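PDB 2NSA: trigger factor from Thermotoga maritima, which probably acts as a ribosome-binding chaperone that keeps newly made proteins in an open conformation and isomerises peptidyl-prolyl bonds. Local coordinates for residues L53-Y67 and F80-I92. Numbering follows the deposited sequence.
Sequences LVNEAINRLKREGRY and FREELKERILDDI. With SO4 (sulfate ion), chain B.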
loop_
_atom_site.group_PDB
_atom_site.type_symbol
_atom_site.label_atom_id
_atom_site.label_comp_id
_atom_site.label_asym_id
_atom_site.label_seq_id
_atom_site.Cartn_x
_atom_site.Cartn_y
_atom_site.Cartn_z
ATOM N N LEU A 53 -7.463 15.121 -7.381
ATOM C CA LEU A 53 -7.432 13.709 -7.009
ATOM C C LEU A 53 -8.589 13.371 -6.072
ATOM O O LEU A 53 -9.169 12.284 -6.149
ATOM C CB LEU A 53 -6.091 13.352 -6.354
ATOM C CG LEU A 53 -4.901 13.530 -7.301
ATOM C CD1 LEU A 53 -3.625 13.084 -6.610
ATOM C CD2 LEU A 53 -5.128 12.717 -8.572
ATOM N N VAL A 54 -8.924 14.310 -5.195
ATOM C CA VAL A 54 -10.028 14.112 -4.263
ATOM C C VAL A 54 -11.326 13.984 -5.073
ATOM O O VAL A 54 -12.148 13.109 -4.802
ATOM C CB VAL A 54 -10.118 15.290 -3.257
ATOM C CG1 VAL A 54 -11.435 15.232 -2.477
ATOM C CG2 VAL A 54 -8.942 15.228 -2.292
ATOM N N ASN A 55 -11.507 14.834 -6.081
ATOM C CA ASN A 55 -12.723 14.757 -6.897
ATOM C C ASN A 55 -12.850 13.424 -7.608
ATOM O O ASN A 55 -13.932 12.840 -7.664
ATOM C CB ASN A 55 -12.766 15.838 -7.973
ATOM C CG ASN A 55 -12.783 17.220 -7.405
ATOM O OD1 ASN A 55 -13.383 17.468 -6.359
ATOM N ND2 ASN A 55 -12.138 18.148 -8.101
ATOM N N GLU A 56 -11.745 12.951 -8.169
ATOM C CA GLU A 56 -11.758 11.692 -8.892
ATOM C C GLU A 56 -12.078 10.512 -7.985
ATOM O O GLU A 56 -12.774 9.579 -8.398
ATOM C CB GLU A 56 -10.423 11.519 -9.616
ATOM C CG GLU A 56 -10.143 12.708 -10.534
ATOM C CD GLU A 56 -8.807 12.630 -11.248
ATOM O OE1 GLU A 56 -7.793 12.321 -10.591
ATOM O OE2 GLU A 56 -8.775 12.897 -12.469
ATOM N N ALA A 57 -11.600 10.567 -6.742
ATOM C CA ALA A 57 -11.860 9.507 -5.768
ATOM C C ALA A 57 -13.344 9.516 -5.413
ATOM O O ALA A 57 -13.974 8.463 -5.287
ATOM C CB ALA A 57 -11.027 9.726 -4.513
ATOM N N ILE A 58 -13.892 10.717 -5.258
ATOM C CA ILE A 58 -15.302 10.866 -4.926
ATOM C C ILE A 58 -16.168 10.421 -6.101
ATOM O O ILE A 58 -17.189 9.762 -5.907
ATOM C CB ILE A 58 -15.623 12.320 -4.538
ATOM C CG1 ILE A 58 -15.079 12.598 -3.135
ATOM C CG2 ILE A 58 -17.131 12.565 -4.602
ATOM C CD1 ILE A 58 -15.182 14.052 -2.694
ATOM N N ASN A 59 -15.764 10.768 -7.317
ATOM C CA ASN A 59 -16.538 10.359 -8.482
ATOM C C ASN A 59 -16.558 8.845 -8.585
ATOM O O ASN A 59 -17.557 8.257 -9.005
ATOM C CB ASN A 59 -15.971 10.961 -9.768
ATOM C CG ASN A 59 -16.357 12.409 -9.945
ATOM O OD1 ASN A 59 -17.483 12.800 -9.638
ATOM N ND2 ASN A 59 -15.435 13.214 -10.453
ATOM N N ARG A 60 -15.456 8.211 -8.192
ATOM C CA ARG A 60 -15.372 6.755 -8.233
ATOM C C ARG A 60 -16.314 6.170 -7.186
ATOM O O ARG A 60 -17.019 5.200 -7.456
ATOM C CB ARG A 60 -13.930 6.294 -7.971
ATOM C CG ARG A 60 -13.797 4.804 -7.667
ATOM C CD ARG A 60 -12.342 4.342 -7.652
ATOM N NE ARG A 60 -11.442 5.344 -7.084
ATOM C CZ ARG A 60 -10.656 6.135 -7.809
ATOM N NH1 ARG A 60 -10.655 6.039 -9.131
ATOM N NH2 ARG A 60 -9.874 7.026 -7.213
ATOM N N LEU A 61 -16.328 6.768 -5.998
ATOM C CA LEU A 61 -17.198 6.306 -4.922
ATOM C C LEU A 61 -18.658 6.435 -5.339
ATOM O O LEU A 61 -19.494 5.602 -4.974
ATOM C CB LEU A 61 -16.955 7.121 -3.650
ATOM C CG LEU A 61 -15.601 6.916 -2.966
ATOM C CD1 LEU A 61 -15.462 7.882 -1.809
ATOM C CD2 LEU A 61 -15.488 5.477 -2.476
ATOM N N LYS A 62 -18.955 7.485 -6.099
ATOM C CA LYS A 62 -20.314 7.723 -6.576
ATOM C C LYS A 62 -20.712 6.698 -7.630
ATOM O O LYS A 62 -21.890 6.361 -7.764
ATOM C CB LYS A 62 -20.442 9.137 -7.147
ATOM C CG LYS A 62 -20.442 10.223 -6.088
ATOM C CD LYS A 62 -20.591 11.605 -6.703
ATOM C CE LYS A 62 -20.728 12.666 -5.623
ATOM N NZ LYS A 62 -20.673 14.035 -6.188
ATOM N N ARG A 63 -19.731 6.209 -8.382
ATOM C CA ARG A 63 -20.004 5.206 -9.404
ATOM C C ARG A 63 -20.211 3.851 -8.739
ATOM O O ARG A 63 -20.948 3.005 -9.247
ATOM C CB ARG A 63 -18.846 5.113 -10.406
ATOM C CG ARG A 63 -18.725 6.294 -11.363
ATOM C CD ARG A 63 -17.802 5.950 -12.527
ATOM N NE ARG A 63 -16.430 5.682 -12.098
ATOM C CZ ARG A 63 -15.529 6.624 -11.839
ATOM N NH1 ARG A 63 -15.845 7.906 -11.967
ATOM N NH2 ARG A 63 -14.309 6.283 -11.448
ATOM N N GLU A 64 -19.557 3.650 -7.598
ATOM C CA GLU A 64 -19.667 2.396 -6.861
ATOM C C GLU A 64 -20.907 2.397 -5.971
ATOM O O GLU A 64 -21.302 1.359 -5.439
ATOM C CB GLU A 64 -18.419 2.173 -6.002
ATOM C CG GLU A 64 -17.109 2.310 -6.768
ATOM C CD GLU A 64 -15.888 2.013 -5.912
ATOM O OE1 GLU A 64 -15.867 2.420 -4.731
ATOM O OE2 GLU A 64 -14.941 1.382 -6.431
ATOM N N GLY A 65 -21.518 3.569 -5.813
ATOM C CA GLY A 65 -22.706 3.681 -4.986
ATOM C C GLY A 65 -22.384 3.610 -3.505
ATOM O O GLY A 65 -23.175 3.106 -2.708
ATOM N N ARG A 66 -21.223 4.130 -3.127
ATOM C CA ARG A 66 -20.809 4.095 -1.735
ATOM C C ARG A 66 -20.529 5.480 -1.174
ATOM O O ARG A 66 -20.255 5.629 0.018
ATOM C CB ARG A 66 -19.557 3.226 -1.597
ATOM C CG ARG A 66 -19.680 1.884 -2.294
ATOM C CD ARG A 66 -18.561 0.942 -1.908
ATOM N NE ARG A 66 -17.244 1.438 -2.290
ATOM C CZ ARG A 66 -16.295 1.779 -1.423
ATOM N NH1 ARG A 66 -16.517 1.682 -0.120
ATOM N NH2 ARG A 66 -15.119 2.207 -1.860
ATOM N N TYR A 67 -20.610 6.495 -2.026
ATOM C CA TYR A 67 -20.331 7.855 -1.592
ATOM C C TYR A 67 -21.205 8.373 -0.457
ATOM O O TYR A 67 -20.695 8.714 0.604
ATOM C CB TYR A 67 -20.416 8.833 -2.771
ATOM C CG TYR A 67 -20.093 10.259 -2.375
ATOM C CD1 TYR A 67 -18.826 10.603 -1.903
ATOM C CD2 TYR A 67 -21.069 11.253 -2.423
ATOM C CE1 TYR A 67 -18.539 11.906 -1.483
ATOM C CE2 TYR A 67 -20.794 12.557 -2.006
ATOM C CZ TYR A 67 -19.529 12.874 -1.536
ATOM O OH TYR A 67 -19.261 14.158 -1.106
ATOM N N PHE A 80 -15.026 15.659 4.914
ATOM C CA PHE A 80 -14.663 14.425 4.227
ATOM C C PHE A 80 -13.595 14.693 3.170
ATOM O O PHE A 80 -12.631 13.935 3.044
ATOM C CB PHE A 80 -15.887 13.787 3.570
ATOM C CG PHE A 80 -15.562 12.561 2.763
ATOM C CD1 PHE A 80 -14.957 11.458 3.366
ATOM C CD2 PHE A 80 -15.830 12.514 1.402
ATOM C CE1 PHE A 80 -14.625 10.323 2.616
ATOM C CE2 PHE A 80 -15.502 11.383 0.645
ATOM C CZ PHE A 80 -14.899 10.288 1.256
ATOM N N ARG A 81 -13.762 15.771 2.408
ATOM C CA ARG A 81 -12.774 16.105 1.384
ATOM C C ARG A 81 -11.421 16.385 2.031
ATOM O O ARG A 81 -10.383 15.956 1.520
ATOM C CB ARG A 81 -13.226 17.317 0.566
ATOM C CG ARG A 81 -14.290 17.000 -0.477
ATOM C CD ARG A 81 -14.698 18.255 -1.256
ATOM N NE ARG A 81 -15.791 17.994 -2.185
ATOM C CZ ARG A 81 -15.646 17.488 -3.408
ATOM N NH1 ARG A 81 -14.440 17.185 -3.873
ATOM N NH2 ARG A 81 -16.715 17.271 -4.164
ATOM N N GLU A 82 -11.432 17.087 3.162
ATOM C CA GLU A 82 -10.188 17.402 3.869
ATOM C C GLU A 82 -9.478 16.118 4.294
ATOM O O GLU A 82 -8.253 16.001 4.163
ATOM C CB GLU A 82 -10.470 18.274 5.104
ATOM C CG GLU A 82 -10.704 19.760 4.803
ATOM C CD GLU A 82 -11.396 20.512 5.942
ATOM O OE1 GLU A 82 -11.095 20.239 7.125
ATOM O OE2 GLU A 82 -12.237 21.390 5.651
ATOM N N GLU A 83 -10.239 15.159 4.810
ATOM C CA GLU A 83 -9.654 13.894 5.243
ATOM C C GLU A 83 -9.121 13.103 4.061
ATOM O O GLU A 83 -8.015 12.555 4.108
ATOM C CB GLU A 83 -10.676 13.035 5.987
ATOM C CG GLU A 83 -10.133 11.652 6.316
ATOM C CD GLU A 83 -10.906 10.954 7.406
ATOM O OE1 GLU A 83 -11.196 11.598 8.439
ATOM O OE2 GLU A 83 -11.210 9.755 7.237
ATOM N N LEU A 84 -9.920 13.039 3.003
ATOM C CA LEU A 84 -9.538 12.308 1.809
ATOM C C LEU A 84 -8.286 12.908 1.183
ATOM O O LEU A 84 -7.441 12.182 0.647
ATOM C CB LEU A 84 -10.693 12.311 0.802
ATOM C CG LEU A 84 -10.559 11.450 -0.453
ATOM C CD1 LEU A 84 -10.152 10.034 -0.079
ATOM C CD2 LEU A 84 -11.887 11.450 -1.206
ATOM N N LYS A 85 -8.150 14.229 1.258
ATOM C CA LYS A 85 -6.976 14.876 0.685
ATOM C C LYS A 85 -5.724 14.424 1.425
ATOM O O LYS A 85 -4.697 14.131 0.809
ATOM C CB LYS A 85 -7.087 16.402 0.765
ATOM C CG LYS A 85 -5.920 17.116 0.083
ATOM C CD LYS A 85 -5.960 18.629 0.282
ATOM C CE LYS A 85 -7.181 19.265 -0.370
ATOM N NZ LYS A 85 -7.137 20.747 -0.177
ATOM N N GLU A 86 -5.807 14.363 2.750
ATOM C CA GLU A 86 -4.648 13.951 3.531
ATOM C C GLU A 86 -4.323 12.481 3.279
ATOM O O GLU A 86 -3.150 12.101 3.226
ATOM C CB GLU A 86 -4.888 14.204 5.023
ATOM C CG GLU A 86 -3.791 15.042 5.687
ATOM C CD GLU A 86 -3.562 16.388 4.994
ATOM O OE1 GLU A 86 -4.526 17.173 4.857
ATOM O OE2 GLU A 86 -2.414 16.664 4.591
ATOM N N ARG A 87 -5.356 11.657 3.116
ATOM C CA ARG A 87 -5.158 10.231 2.849
ATOM C C ARG A 87 -4.485 10.046 1.496
ATOM O O ARG A 87 -3.595 9.207 1.341
ATOM C CB ARG A 87 -6.495 9.485 2.857
ATOM C CG ARG A 87 -7.141 9.387 4.233
ATOM C CD ARG A 87 -8.290 8.389 4.229
ATOM N NE ARG A 87 -8.876 8.206 5.557
ATOM C CZ ARG A 87 -9.762 7.259 5.857
ATOM N NH1 ARG A 87 -10.165 6.407 4.923
ATOM N NH2 ARG A 87 -10.241 7.159 7.091
ATOM N N ILE A 88 -4.919 10.833 0.516
ATOM C CA ILE A 88 -4.346 10.747 -0.823
ATOM C C ILE A 88 -2.897 11.203 -0.813
ATOM O O ILE A 88 -2.042 10.574 -1.447
ATOM C CB ILE A 88 -5.154 11.584 -1.834
ATOM C CG1 ILE A 88 -6.492 10.880 -2.102
ATOM C CG2 ILE A 88 -4.380 11.750 -3.142
ATOM C CD1 ILE A 88 -7.466 11.685 -2.935
ATOM N N LEU A 89 -2.614 12.290 -0.100
ATOM C CA LEU A 89 -1.239 12.767 -0.024
ATOM C C LEU A 89 -0.391 11.691 0.641
ATOM O O LEU A 89 0.743 11.437 0.224
ATOM C CB LEU A 89 -1.153 14.072 0.776
ATOM C CG LEU A 89 0.243 14.653 1.012
ATOM C CD1 LEU A 89 0.981 14.849 -0.299
ATOM C CD2 LEU A 89 0.094 15.977 1.750
ATOM N N ASP A 90 -0.933 11.057 1.676
ATOM C CA ASP A 90 -0.174 10.006 2.352
ATOM C C ASP A 90 0.088 8.829 1.408
ATOM O O ASP A 90 1.159 8.228 1.464
ATOM C CB ASP A 90 -0.895 9.523 3.614
ATOM C CG ASP A 90 -0.659 10.438 4.808
ATOM O OD1 ASP A 90 0.310 11.230 4.785
ATOM O OD2 ASP A 90 -1.435 10.355 5.782
ATOM N N ASP A 91 -0.874 8.503 0.541
ATOM C CA ASP A 91 -0.687 7.399 -0.401
ATOM C C ASP A 91 0.430 7.742 -1.385
ATOM O O ASP A 91 1.257 6.891 -1.733
ATOM C CB ASP A 91 -1.951 7.098 -1.221
ATOM C CG ASP A 91 -3.079 6.502 -0.395
ATOM O OD1 ASP A 91 -2.810 5.895 0.659
ATOM O OD2 ASP A 91 -4.247 6.629 -0.828
ATOM N N ILE A 92 0.429 8.983 -1.862
ATOM C CA ILE A 92 1.447 9.433 -2.805
ATOM C C ILE A 92 2.823 9.331 -2.153
ATOM O O ILE A 92 3.786 8.865 -2.777
ATOM C CB ILE A 92 1.177 10.885 -3.258
ATOM C CG1 ILE A 92 -0.092 10.914 -4.111
ATOM C CG2 ILE A 92 2.340 11.409 -4.103
ATOM C CD1 ILE A 92 -0.530 12.333 -4.506
HETATM S S SO4 B . -23.859 7.081 -4.185
HETATM O O1 SO4 B . -22.450 6.662 -4.320
HETATM O O2 SO4 B . -24.035 7.805 -2.915
HETATM O O3 SO4 B . -24.738 5.894 -4.204
HETATM O O4 SO4 B . -24.215 7.961 -5.315
HETATM O O HOH W 1 -16.215 15.628 -6.759
#
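Val54 is a knob in a hole formed by Arg81, Leu84, Lys85 and Ile88, where helices 47-64 and 77-105 of the all-helical C-terminal chaperone domain pack, their local axes crossing at 108° and 9.6 Å apart. The two methyls of Val54 part: CG1, anti to the backbone N (chi1 168°), turns to the Arg81 side chain, while CG2 rests 3.6 Å from Lys85 CA. Beside it, CD2 of Leu84 lies against Ala57 CB and Ile58 CG1. Further along helix 77-105, Leu53 CD1 meets Ile92 CD1 tip to tip at 3.8 Å and also touches Ile88 CG2. At the other end, Phe80 presents CZ to Leu61 CD1 and CE2 to the edge of the Tyr67 ring, which receives Ile58 CG2 over one face; Ile70 and Val71 of helix 67-72 also touch Phe80. The extended Arg81 chain crosses Ile58 at about a right angle, and Ile58 CD1 sits over one guanidinium face, 3.4 Å from Arg81 NH1. Glu77 holds NE in a salt bridge, and a water accepts from NH2. Finally, Arg81 NH1 donates to Asn55 OD1 at 2.7 Å with a bent N-H...O angle of 131°, the oxygen tilted out of the guanidinium plane.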